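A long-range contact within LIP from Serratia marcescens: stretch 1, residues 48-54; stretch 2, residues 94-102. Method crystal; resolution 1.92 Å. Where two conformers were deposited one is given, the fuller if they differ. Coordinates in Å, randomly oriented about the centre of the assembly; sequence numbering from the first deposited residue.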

# COMPACT_ATOMS: atom_id res chain seq x y z
N ASP A 48 2.35 15.39 -5.10
CA ASP A 48 2.43 14.94 -6.50
C ASP A 48 3.28 13.70 -6.69
O ASP A 48 4.09 13.37 -5.81
N PHE A 49 3.09 12.99 -7.80
CA PHE A 49 3.83 11.76 -8.06
C PHE A 49 5.34 11.92 -7.92
O PHE A 49 5.98 11.11 -7.23
N PHE A 50 5.90 12.95 -8.55
CA PHE A 50 7.36 13.10 -8.51
C PHE A 50 7.93 13.23 -7.10
O PHE A 50 8.92 12.56 -6.77
N SER A 51 7.31 14.09 -6.29
CA SER A 51 7.71 14.33 -4.90
C SER A 51 7.79 13.05 -4.08
O SER A 51 8.78 12.80 -3.41
N LEU A 52 6.73 12.26 -4.13
CA LEU A 52 6.68 10.98 -3.46
C LEU A 52 7.74 10.03 -3.99
O LEU A 52 8.40 9.34 -3.20
N GLN A 53 7.91 9.98 -5.32
CA GLN A 53 8.88 9.06 -5.91
C GLN A 53 10.32 9.44 -5.56
O GLN A 53 11.13 8.57 -5.22
N ASN A 54 10.64 10.72 -5.66
CA ASN A 54 12.03 11.16 -5.43
C ASN A 54 12.44 11.40 -3.98
O ASN A 54 13.60 11.19 -3.62
N VAL A 94 -0.25 3.01 -0.50
CA VAL A 94 0.33 2.11 -1.50
C VAL A 94 0.44 2.94 -2.77
O VAL A 94 -0.51 3.67 -3.13
N ILE A 95 1.61 2.88 -3.41
CA ILE A 95 1.92 3.60 -4.66
C ILE A 95 2.32 2.54 -5.71
O ILE A 95 3.08 1.62 -5.41
N ALA A 96 1.81 2.66 -6.93
CA ALA A 96 2.18 1.74 -8.02
C ALA A 96 2.75 2.65 -9.11
O ALA A 96 2.04 3.52 -9.59
N GLU A 97 4.01 2.46 -9.48
CA GLU A 97 4.67 3.41 -10.42
C GLU A 97 4.40 2.99 -11.89
O GLU A 97 5.30 2.49 -12.60
N TYR A 98 3.15 3.12 -12.31
CA TYR A 98 2.78 2.85 -13.71
C TYR A 98 3.62 3.73 -14.65
O TYR A 98 3.84 4.91 -14.36
N GLN A 99 3.99 3.18 -15.80
CA GLN A 99 4.70 4.01 -16.84
C GLN A 99 3.83 5.09 -17.50
O GLN A 99 4.34 6.10 -18.01
N ASN A 100 2.52 4.88 -17.49
CA ASN A 100 1.58 5.84 -18.04
C ASN A 100 0.62 6.22 -16.96
O ASN A 100 -0.42 5.59 -16.81
N LEU A 101 0.96 7.26 -16.22
CA LEU A 101 0.26 7.63 -15.01
C LEU A 101 -1.16 8.14 -15.22
O LEU A 101 -2.04 7.98 -14.35
N ASP A 102 -1.40 8.81 -16.34
CA ASP A 102 -2.71 9.45 -16.58
C ASP A 102 -3.88 8.51 -16.49
O ASP A 102 -3.88 7.46 -17.10

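The first turns of a helix, residues 49-54, lie across a second stretch, 94-102, that begins in a strand. The axes of helix and strand approach no closer than 10.8 Å and run at 104° to each other, nearly perpendicular, so the gap has to be filled by side chains. Both backbones stand well apart: Leu52 and Ile95, a matched pair, have CA atoms 8.9 Å from one another.

Phe49 is the large bump. Its CB points toward the second stretch, and chi1 in t (-175°) with chi2 at 82° sets the direction and tilt of the ring as it enters the contact. The hollow that receives it is built from several residues. Leu101, its CB also pointing toward the helix, with chi1 at -88° and chi2 in t, lays a methyl over one ring face: CD1 of Leu101 is 3.5 Å from CG of Phe49 and 3.8 Å from the ring centroid, 23° off the ring normal, a CH-pi contact. The far end of the ring meets Ile95, Ala96 and Glu97 obliquely. CE1 of Phe49 lies 4.3 Å from CG2 of Ile95, and CZ of Phe49 lies 3.9 Å from CG of Glu97. Ala96 turns its CB away, and what it offers the ring is backbone, its O being 4.5 Å from CE1 of Phe49.

Three residues on, nearly one turn of the helix, Leu52 (m, t) and Ile95 (m, t) meet tip to tip, with CD1 of Leu52 3.9 Å from CD1 of Ile95. Both are buried and both point toward the opposite stretch. Ile95 is thus shared: its CG2 reaches the Phe49 ring while its CD1 reaches Leu52, a branched residue serving two neighbours nearly one turn apart.

The polar contact sits beside this apolar packing. The CB of Gln53 points sideways, but chi1 and chi2 both in t extend the chain, and chi3 at 60° sets the amide so that its end comes nearer. Glu97 (m, t) points toward the helix, its methylenes passing the Phe49 ring before the carboxylate continues to Gln53. NE2 of Gln53 donates to OE1 of Glu97 at 3.1 Å, with a nearly straight angle of 168°.

Asp48 does not touch the second stretch, yet it caps the helix that presents these residues: its OD1 accepts from N of Ser51 at 3.3 Å and from OG of Ser51 at 2.7 Å. Phe50 points away. The rule to read here is one large aromatic in a composite hollow, a smaller aliphatic pair alongside, and a hydrogen bond at a more exposed margin.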

# COMPACT_ATOMS: atom_id res chain seq x y z
CB ASP A 48 2.66 16.05 -7.54
CG ASP A 48 3.94 16.82 -7.35
OD1 ASP A 48 4.92 16.30 -6.77
OD2 ASP A 48 3.96 17.97 -7.83
CB PHE A 49 3.52 11.20 -9.44
CG PHE A 49 4.17 9.87 -9.71
CD1 PHE A 49 3.57 8.68 -9.25
CD2 PHE A 49 5.37 9.79 -10.42
CE1 PHE A 49 4.17 7.44 -9.51
CE2 PHE A 49 5.96 8.55 -10.68
CZ PHE A 49 5.36 7.37 -10.23
CB PHE A 50 7.84 14.30 -9.33
CG PHE A 50 9.35 14.42 -9.36
CD1 PHE A 50 10.11 13.62 -10.21
CD2 PHE A 50 10.00 15.27 -8.50
CE1 PHE A 50 11.49 13.71 -10.23
CE2 PHE A 50 11.39 15.37 -8.51
CZ PHE A 50 12.13 14.59 -9.37
CB SER A 51 6.73 15.29 -4.22
OG SER A 51 6.83 16.56 -4.82
CB LEU A 52 5.28 10.36 -3.66
CG LEU A 52 4.11 10.92 -2.86
CD1 LEU A 52 2.80 10.24 -3.27
CD2 LEU A 52 4.36 10.76 -1.36
CB GLN A 53 8.74 9.04 -7.43
CG GLN A 53 9.67 8.06 -8.13
CD GLN A 53 9.60 8.23 -9.64
OE1 GLN A 53 9.88 9.31 -10.16
NE2 GLN A 53 9.26 7.17 -10.34
CB ASN A 54 12.24 12.47 -6.21
CG ASN A 54 13.67 12.99 -6.13
OD1 ASN A 54 13.92 14.12 -5.72
ND2 ASN A 54 14.62 12.15 -6.52
CB VAL A 94 -0.52 0.83 -1.75
CG1 VAL A 94 0.23 -0.15 -2.66
CG2 VAL A 94 -0.88 0.14 -0.44
CB ILE A 95 3.13 4.59 -4.47
CG1 ILE A 95 2.80 5.66 -3.44
CG2 ILE A 95 3.53 5.26 -5.81
CD1 ILE A 95 3.97 6.54 -3.03
CB ALA A 96 0.96 1.04 -8.57
CB GLU A 97 6.17 3.53 -10.11
CG GLU A 97 6.45 3.96 -8.66
CD GLU A 97 7.89 4.41 -8.38
OE1 GLU A 97 8.75 4.27 -9.26
OE2 GLU A 97 8.15 4.90 -7.24
CB TYR A 98 1.31 3.20 -13.95
CG TYR A 98 0.33 2.23 -13.30
CD1 TYR A 98 -0.09 1.07 -13.98
CD2 TYR A 98 -0.16 2.47 -12.02
CE1 TYR A 98 -0.99 0.20 -13.40
CE2 TYR A 98 -1.05 1.58 -11.43
CZ TYR A 98 -1.45 0.45 -12.12
OH TYR A 98 -2.35 -0.44 -11.53
CB GLN A 99 5.25 3.13 -17.96
CG GLN A 99 6.17 1.99 -17.57
CD GLN A 99 6.63 1.25 -18.81
OE1 GLN A 99 6.25 1.61 -19.93
NE2 GLN A 99 7.47 0.25 -18.63
CB ASN A 100 0.81 5.23 -19.21
CG ASN A 100 1.59 5.27 -20.50
OD1 ASN A 100 2.10 4.25 -20.97
ND2 ASN A 100 1.73 6.46 -21.06
CB LEU A 101 1.05 8.74 -14.33
CG LEU A 101 2.16 8.43 -13.35
CD1 LEU A 101 2.52 9.78 -12.78
CD2 LEU A 101 1.74 7.46 -12.24
CB ASP A 102 -2.76 10.12 -17.96
CG ASP A 102 -1.99 11.40 -17.99
OD1 ASP A 102 -1.51 11.82 -16.92
OD2 ASP A 102 -1.86 11.96 -19.08